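Local structure of arylsulfatase (Pseudoalteromonas sp. MB47, 7AJ0) at residues 210-215 against 230-235; 180-185 against 270-275; 35-40 against 408-413. The protein probably hydrolyses sulfate esters of the algal polysaccharide fucoidan in an exo-acting manner, as a calcium-containing sulfatase that assembles into a hexamer. All coordinates share one frame; numbering follows the deposited sequence.

Interactions 1 and 2 are neighbours, their centres about 12 Å apart: interaction 2 includes the start of helix 183-187, on which interaction 1 packs, Pro213 meeting Asp185. Interaction 3 lies on the opposite side of the chain's centre, its own centre about 37 Å from that of interaction 2 and 46 Å from that of interaction 1. Interaction 2 is wholly buried, close to the calcium, and relies on an imidazole face and a network of polar side chains. The other two are only partly buried. Interaction 1 is mainly a backbone matter at the end of a strand pair, whereas interaction 3 combines apolar side chains with a lysine hydrogen-bonded to a carbonyl.

Interaction 1: residues 210-215 against 230-235; sequences QLRPEG and PINSIE
Arg212 has CG anti to its backbone N (chi1 171°), and the chain stays extended as far as NE, so the guanidinium is carried across to Ile231 and Asn232. Its NH2 stops 3.7 Å from Asn232 CA, and Ile231 O lies at the edge of the group, near its plane, at 4.1 Å from NH2; this is packing, not bonding. The long side chain spans the gap and also packs on Phe189 and Leu190. Ile231 turns CG1 beside its own backbone N (chi1 -68°), which brings CG1 and CD1 each to 4.2 Å from Gly215 CA, while the side chain also touches Tyr186.

The one hydrogen bond between the segments is from main chain to main chain. Ile231 N donates its N-H to a lone pair of Glu214 O over 3.1 Å, nearly straight at 171°. The same oxygen receives a CA-H contact from Pro230 CA at 3.6 Å. Gly215 is suited to its place because a side chain would collide with Pro230 CA and with the preceding carbonyl. Ser233, at the N-cap of the next helix, accepts the N-H of Asp236 with OG, while Asp236 OD2 accepts the N-H of Asn232. Gly215 and Pro230 form an antiparallel, non-hydrogen-bonded pair which, with the Ile231-Glu214 bond next to it, marks the open end of the beta hairpin 215-220/226-230, at the margin of the sulfatase domain's mixed sheet.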
# COMPACT_ATOMS: atom_id res chain seq x y z
N GLN A 210 26.03 33.73 -3.68
CA GLN A 210 26.91 34.38 -2.71
C GLN A 210 27.48 33.41 -1.69
O GLN A 210 28.49 33.72 -1.05
CB GLN A 210 26.16 35.51 -2.00
CG GLN A 210 26.06 36.79 -2.82
CD GLN A 210 25.05 37.77 -2.25
OE1 GLN A 210 23.87 37.72 -2.58
NE2 GLN A 210 25.52 38.65 -1.38
N LEU A 211 26.87 32.23 -1.53
CA LEU A 211 27.40 31.17 -0.69
C LEU A 211 28.00 30.04 -1.51
O LEU A 211 28.23 28.94 -1.00
CB LEU A 211 26.31 30.63 0.24
CG LEU A 211 25.70 31.66 1.19
CD1 LEU A 211 24.54 31.05 1.98
CD2 LEU A 211 26.74 32.22 2.15
N ARG A 212 28.26 30.29 -2.79
CA ARG A 212 28.87 29.28 -3.65
C ARG A 212 30.31 29.03 -3.23
O ARG A 212 31.09 29.99 -3.10
CB ARG A 212 28.80 29.77 -5.10
CG ARG A 212 29.58 28.97 -6.13
CD ARG A 212 29.86 29.84 -7.36
NE ARG A 212 30.47 29.10 -8.45
CZ ARG A 212 29.98 29.03 -9.69
NH1 ARG A 212 28.87 29.67 -10.03
NH2 ARG A 212 30.62 28.31 -10.61
N PRO A 213 30.72 27.78 -3.02
CA PRO A 213 32.13 27.52 -2.70
C PRO A 213 33.03 27.89 -3.87
O PRO A 213 32.68 27.70 -5.04
CB PRO A 213 32.16 26.01 -2.41
CG PRO A 213 30.99 25.46 -3.16
CD PRO A 213 29.93 26.53 -3.12
N GLU A 214 34.21 28.42 -3.54
CA GLU A 214 35.12 28.90 -4.58
C GLU A 214 35.94 27.78 -5.21
O GLU A 214 36.31 27.88 -6.38
CB GLU A 214 36.05 29.97 -4.00
CG GLU A 214 35.34 31.28 -3.69
CD GLU A 214 36.27 32.34 -3.12
OE1 GLU A 214 37.28 31.97 -2.49
OE2 GLU A 214 35.99 33.54 -3.32
N GLY A 215 36.22 26.72 -4.46
CA GLY A 215 37.00 25.62 -5.00
C GLY A 215 37.61 24.79 -3.88
O GLY A 215 37.12 24.79 -2.76
N PRO A 230 40.51 26.51 -8.16
CA PRO A 230 39.17 27.07 -8.35
C PRO A 230 38.29 26.14 -9.16
O PRO A 230 38.76 25.41 -10.05
CB PRO A 230 39.43 28.38 -9.11
CG PRO A 230 40.89 28.64 -8.97
CD PRO A 230 41.53 27.29 -8.88
N ILE A 231 37.00 26.17 -8.86
CA ILE A 231 36.01 25.37 -9.57
C ILE A 231 34.94 26.33 -10.06
O ILE A 231 34.16 26.86 -9.26
CB ILE A 231 35.41 24.27 -8.68
CG1 ILE A 231 36.50 23.22 -8.39
CG2 ILE A 231 34.22 23.63 -9.37
CD1 ILE A 231 36.15 22.25 -7.28
N ASN A 232 34.91 26.57 -11.37
CA ASN A 232 33.95 27.47 -11.99
C ASN A 232 33.26 26.84 -13.20
O ASN A 232 32.51 27.53 -13.90
CB ASN A 232 34.63 28.78 -12.41
CG ASN A 232 35.26 29.51 -11.24
OD1 ASN A 232 36.47 29.69 -11.18
ND2 ASN A 232 34.42 29.96 -10.31
N SER A 233 33.49 25.56 -13.46
CA SER A 233 32.89 24.91 -14.61
C SER A 233 32.91 23.40 -14.41
O SER A 233 33.62 22.88 -13.55
CB SER A 233 33.65 25.27 -15.90
OG SER A 233 34.95 24.71 -15.88
N ILE A 234 32.11 22.71 -15.23
CA ILE A 234 32.11 21.25 -15.20
C ILE A 234 33.49 20.71 -15.55
O ILE A 234 33.94 19.70 -14.99
CB ILE A 234 31.03 20.70 -16.16
CG1 ILE A 234 29.64 20.84 -15.55
CG2 ILE A 234 31.32 19.24 -16.52
CD1 ILE A 234 29.01 22.20 -15.74
N GLU A 235 34.19 21.37 -16.48
CA GLU A 235 35.53 20.93 -16.82
C GLU A 235 36.45 20.96 -15.60
O GLU A 235 37.21 20.01 -15.37
CB GLU A 235 36.10 21.81 -17.94
CG GLU A 235 37.50 21.42 -18.40
CD GLU A 235 38.06 22.35 -19.46
OE1 GLU A 235 37.28 23.15 -20.02
OE2 GLU A 235 39.28 22.27 -19.74

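Interaction 2: residues 180-185 against 270-275; sequences PSVQSD and KIHNDN
Val182 stands at about a right angle to His272 and sets its CG2 methyl over the centre of one face of the imidazole, 3.5 Å from the ring centroid and only 14° off the normal, a CH-pi contact. Valine's branching suits the place: CG1 takes the crowded position between backbone N and carbonyl carbon, while CG2, anti to N, is aimed at the ring. Ser184 approaches the same ring obliquely, its OG 3.4 Å from His272 CE1, but that hydroxyl is hydrogen-bonded to Glu486 of a second subunit. Within its own segment the ring is fixed by a bond from His272 ND1 to a lone pair of Asn273 O, 2.9 Å long, almost in the ring plane and close to straight (167°).

Gln183 passes alongside, bent at chi2 (95°), so that CG lies 3.6 Å from Asn273 O and NE2 gives a 3.0 Å hydrogen bond to Asp274 O, meeting it from above the carbonyl plane. Its OE1 is taken by Ser269 OG. Asp274 in turn bonds through its carboxylate to Tyr195, Thr187 and Gln194. An alanine at His272 would remove the face under Val182, the bond to Asn273 O and the ring beside the calcium ligands Asp60 and Asp61, and would probably loosen the calcium surroundings. The His272 side chain lies about 5 Å from the calcium; with ND1 a donor, the ion and Lys345 would probably disfavour a second ring proton, the aspartates partly offsetting this.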
# COMPACT_ATOMS: atom_id res chain seq x y z
N PRO A 180 35.86 21.75 1.65
CA PRO A 180 35.23 22.01 2.96
C PRO A 180 33.86 21.38 3.10
O PRO A 180 33.52 20.87 4.17
CB PRO A 180 35.17 23.54 3.01
CG PRO A 180 36.30 23.99 2.15
CD PRO A 180 36.40 22.98 1.04
N SER A 181 33.05 21.40 2.04
CA SER A 181 31.67 20.92 2.10
C SER A 181 31.58 19.58 1.32
O SER A 181 32.08 18.59 1.81
CB SER A 181 30.71 21.98 1.56
OG SER A 181 30.94 22.25 0.20
N VAL A 182 31.00 19.59 0.13
CA VAL A 182 30.63 18.34 -0.54
C VAL A 182 30.42 18.62 -2.02
O VAL A 182 30.19 19.75 -2.42
CB VAL A 182 29.36 17.73 0.12
CG1 VAL A 182 28.18 18.71 0.03
CG2 VAL A 182 29.00 16.39 -0.49
N GLN A 183 30.52 17.56 -2.84
CA GLN A 183 30.43 17.72 -4.29
C GLN A 183 29.15 18.44 -4.70
O GLN A 183 29.18 19.37 -5.52
CB GLN A 183 30.51 16.35 -4.96
CG GLN A 183 30.27 16.33 -6.47
CD GLN A 183 31.55 16.40 -7.28
OE1 GLN A 183 32.66 16.44 -6.73
NE2 GLN A 183 31.41 16.41 -8.60
N SER A 184 28.01 18.02 -4.15
CA SER A 184 26.73 18.60 -4.56
C SER A 184 26.69 20.10 -4.30
O SER A 184 25.98 20.83 -4.99
CB SER A 184 25.58 17.91 -3.83
OG SER A 184 25.82 17.87 -2.43
N ASP A 185 27.45 20.58 -3.31
CA ASP A 185 27.49 22.02 -3.05
C ASP A 185 28.08 22.77 -4.24
O ASP A 185 27.65 23.89 -4.54
CB ASP A 185 28.30 22.29 -1.78
CG ASP A 185 28.22 23.73 -1.33
OD1 ASP A 185 27.42 24.50 -1.91
OD2 ASP A 185 28.96 24.10 -0.39
N LYS A 270 34.13 11.36 -5.17
CA LYS A 270 33.23 10.34 -5.70
C LYS A 270 32.85 9.36 -4.59
O LYS A 270 33.61 9.15 -3.65
CB LYS A 270 33.90 9.62 -6.86
CG LYS A 270 34.03 10.47 -8.11
CD LYS A 270 35.16 9.99 -9.00
CE LYS A 270 35.26 10.84 -10.26
NZ LYS A 270 35.46 12.29 -9.96
N ILE A 271 31.66 8.75 -4.71
CA ILE A 271 30.75 8.90 -5.84
C ILE A 271 29.53 9.74 -5.48
O ILE A 271 28.40 9.42 -5.85
CB ILE A 271 30.29 7.51 -6.36
CG1 ILE A 271 29.63 6.71 -5.23
CG2 ILE A 271 31.46 6.73 -6.93
CD1 ILE A 271 28.95 5.45 -5.70
N HIS A 272 29.76 10.82 -4.73
CA HIS A 272 28.68 11.74 -4.40
C HIS A 272 28.17 12.42 -5.67
O HIS A 272 28.93 12.71 -6.60
CB HIS A 272 29.16 12.79 -3.40
CG HIS A 272 28.08 13.35 -2.54
ND1 HIS A 272 27.09 14.19 -3.03
CD2 HIS A 272 27.83 13.21 -1.22
CE1 HIS A 272 26.28 14.53 -2.04
NE2 HIS A 272 26.71 13.95 -0.93
N ASN A 273 26.87 12.69 -5.70
CA ASN A 273 26.30 13.44 -6.81
C ASN A 273 26.69 14.91 -6.71
O ASN A 273 26.94 15.42 -5.62
CB ASN A 273 24.77 13.30 -6.82
CG ASN A 273 24.10 14.25 -5.84
OD1 ASN A 273 24.21 14.09 -4.63
ND2 ASN A 273 23.39 15.24 -6.37
N ASP A 274 26.77 15.59 -7.85
CA ASP A 274 26.60 15.01 -9.18
C ASP A 274 27.95 14.54 -9.71
O ASP A 274 28.91 15.31 -9.72
CB ASP A 274 25.98 16.05 -10.12
CG ASP A 274 24.68 16.62 -9.58
OD1 ASP A 274 23.74 15.83 -9.34
OD2 ASP A 274 24.61 17.85 -9.38
N ASN A 275 28.02 13.28 -10.14
CA ASN A 275 29.29 12.69 -10.53
C ASN A 275 29.73 13.20 -11.89
O ASN A 275 28.97 13.14 -12.87
CB ASN A 275 29.18 11.16 -10.56
CG ASN A 275 29.34 10.55 -9.19
OD1 ASN A 275 30.45 10.49 -8.66
ND2 ASN A 275 28.24 10.09 -8.61

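Interaction 3: residues 35-40 against 408-413; sequences KVAVSK and FLLADN
The helical segment 35-40 runs beside the turn that leaves the short helix 406-409, and the two backbones come closest at Ala37 and Leu410, whose CA atoms are 5.5 Å apart. Such an approach suits alanine, since its lone methyl keeps the spacing small: Ala37 CB lies 3.9 Å from Leu410 CD1. Leu410 has CG anti to its own carbonyl carbon (chi1 -57°), so CD1 reaches Ala37; the side chain also touches Leu41 of the same helix and, from other parts of the chain, Trp361 and Ile365, an apolar setting that fits leucine. Val36, a turn of helix before Lys40, places CG1 3.8 Å from Leu410 O.

That carbonyl oxygen is also the target of Lys40. The lysine, extended beyond CG, runs alongside with CD and CE each 3.7 Å from Leu410 O, and brings NZ into the carbonyl plane for a 2.8 Å hydrogen bond, the C=O...N angle being 151°. The ammonium has a second acceptor in Met364 O, so it ties two separate pieces of main chain together. Asp412 OD1 is 4.4 Å from Lys40 NZ, beyond a salt bridge, and is hydrogen-bonded to Ser366 OG; its charge would still probably favour a protonated lysine. Phe408 and Leu409 pack on Leu93 and Leu91 of strand 91-97. The N-terminal helix 31-48 is thus packed on the turn after helix 406-409 and held there by the Lys40-carbonyl bond, far from the calcium site, at the outside of the alpha/beta fold of the alkaline phosphatase clan.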
# COMPACT_ATOMS: atom_id res chain seq x y z
N LYS A 35 48.35 -11.38 21.64
CA LYS A 35 49.74 -11.82 21.63
C LYS A 35 50.30 -11.87 20.21
O LYS A 35 51.43 -11.43 19.96
CB LYS A 35 49.87 -13.20 22.28
CG LYS A 35 49.93 -13.17 23.80
CD LYS A 35 50.07 -14.59 24.35
CE LYS A 35 49.37 -14.73 25.69
NZ LYS A 35 49.33 -16.15 26.15
N VAL A 36 49.52 -12.40 19.27
CA VAL A 36 49.96 -12.45 17.88
C VAL A 36 50.17 -11.04 17.34
O VAL A 36 51.17 -10.76 16.67
CB VAL A 36 48.95 -13.24 17.02
CG1 VAL A 36 49.15 -12.92 15.55
CG2 VAL A 36 49.09 -14.73 17.27
N ALA A 37 49.23 -10.14 17.61
CA ALA A 37 49.33 -8.78 17.09
C ALA A 37 50.54 -8.06 17.67
O ALA A 37 51.25 -7.34 16.95
CB ALA A 37 48.05 -8.01 17.39
N VAL A 38 50.79 -8.22 18.97
CA VAL A 38 51.93 -7.56 19.60
C VAL A 38 53.24 -8.05 18.98
O VAL A 38 54.17 -7.27 18.76
CB VAL A 38 51.91 -7.78 21.12
CG1 VAL A 38 53.24 -7.38 21.74
CG2 VAL A 38 50.77 -7.00 21.75
N SER A 39 53.32 -9.35 18.69
CA SER A 39 54.54 -9.90 18.11
C SER A 39 54.74 -9.41 16.68
O SER A 39 55.86 -9.06 16.29
CB SER A 39 54.49 -11.43 18.14
OG SER A 39 55.53 -11.99 17.36
N LYS A 40 53.67 -9.37 15.89
CA LYS A 40 53.80 -8.90 14.51
C LYS A 40 54.21 -7.43 14.47
O LYS A 40 55.06 -7.04 13.65
CB LYS A 40 52.47 -9.10 13.77
CG LYS A 40 52.17 -10.54 13.40
CD LYS A 40 50.81 -10.64 12.74
CE LYS A 40 50.64 -11.96 12.02
NZ LYS A 40 49.34 -12.04 11.32
N PHE A 408 42.04 -7.86 16.12
CA PHE A 408 41.08 -8.45 15.19
C PHE A 408 41.63 -8.45 13.77
O PHE A 408 41.50 -9.45 13.05
CB PHE A 408 39.76 -7.68 15.29
CG PHE A 408 38.75 -8.04 14.24
CD1 PHE A 408 38.33 -9.35 14.07
CD2 PHE A 408 38.19 -7.05 13.44
CE1 PHE A 408 37.39 -9.67 13.10
CE2 PHE A 408 37.24 -7.36 12.48
CZ PHE A 408 36.84 -8.67 12.31
N LEU A 409 42.28 -7.36 13.36
CA LEU A 409 42.75 -7.24 11.99
C LEU A 409 44.03 -8.03 11.74
O LEU A 409 44.27 -8.46 10.60
CB LEU A 409 43.00 -5.76 11.65
CG LEU A 409 41.78 -4.85 11.61
CD1 LEU A 409 42.20 -3.40 11.43
CD2 LEU A 409 40.82 -5.26 10.50
N LEU A 410 44.85 -8.24 12.76
CA LEU A 410 46.15 -8.89 12.59
C LEU A 410 46.14 -10.37 12.95
O LEU A 410 47.18 -11.03 12.86
CB LEU A 410 47.21 -8.17 13.43
CG LEU A 410 47.40 -6.68 13.15
CD1 LEU A 410 48.53 -6.12 13.99
CD2 LEU A 410 47.65 -6.43 11.68
N ALA A 411 45.00 -10.91 13.37
CA ALA A 411 44.87 -12.33 13.67
C ALA A 411 44.24 -13.06 12.49
O ALA A 411 43.28 -12.57 11.88
CB ALA A 411 44.02 -12.55 14.93
N ASP A 412 44.78 -14.23 12.17
CA ASP A 412 44.19 -15.07 11.13
C ASP A 412 42.80 -15.51 11.55
O ASP A 412 42.63 -16.20 12.56
CB ASP A 412 45.08 -16.28 10.86
CG ASP A 412 46.34 -15.93 10.10
OD1 ASP A 412 46.43 -14.80 9.57
OD2 ASP A 412 47.25 -16.78 10.02
N ASN A 413 41.79 -15.10 10.78
CA ASN A 413 40.39 -15.42 11.07
C ASN A 413 40.06 -15.06 12.52
O ASN A 413 39.43 -15.83 13.25
CB ASN A 413 40.10 -16.89 10.78
CG ASN A 413 40.70 -17.35 9.47
OD1 ASN A 413 40.24 -16.97 8.40
ND2 ASN A 413 41.74 -18.17 9.56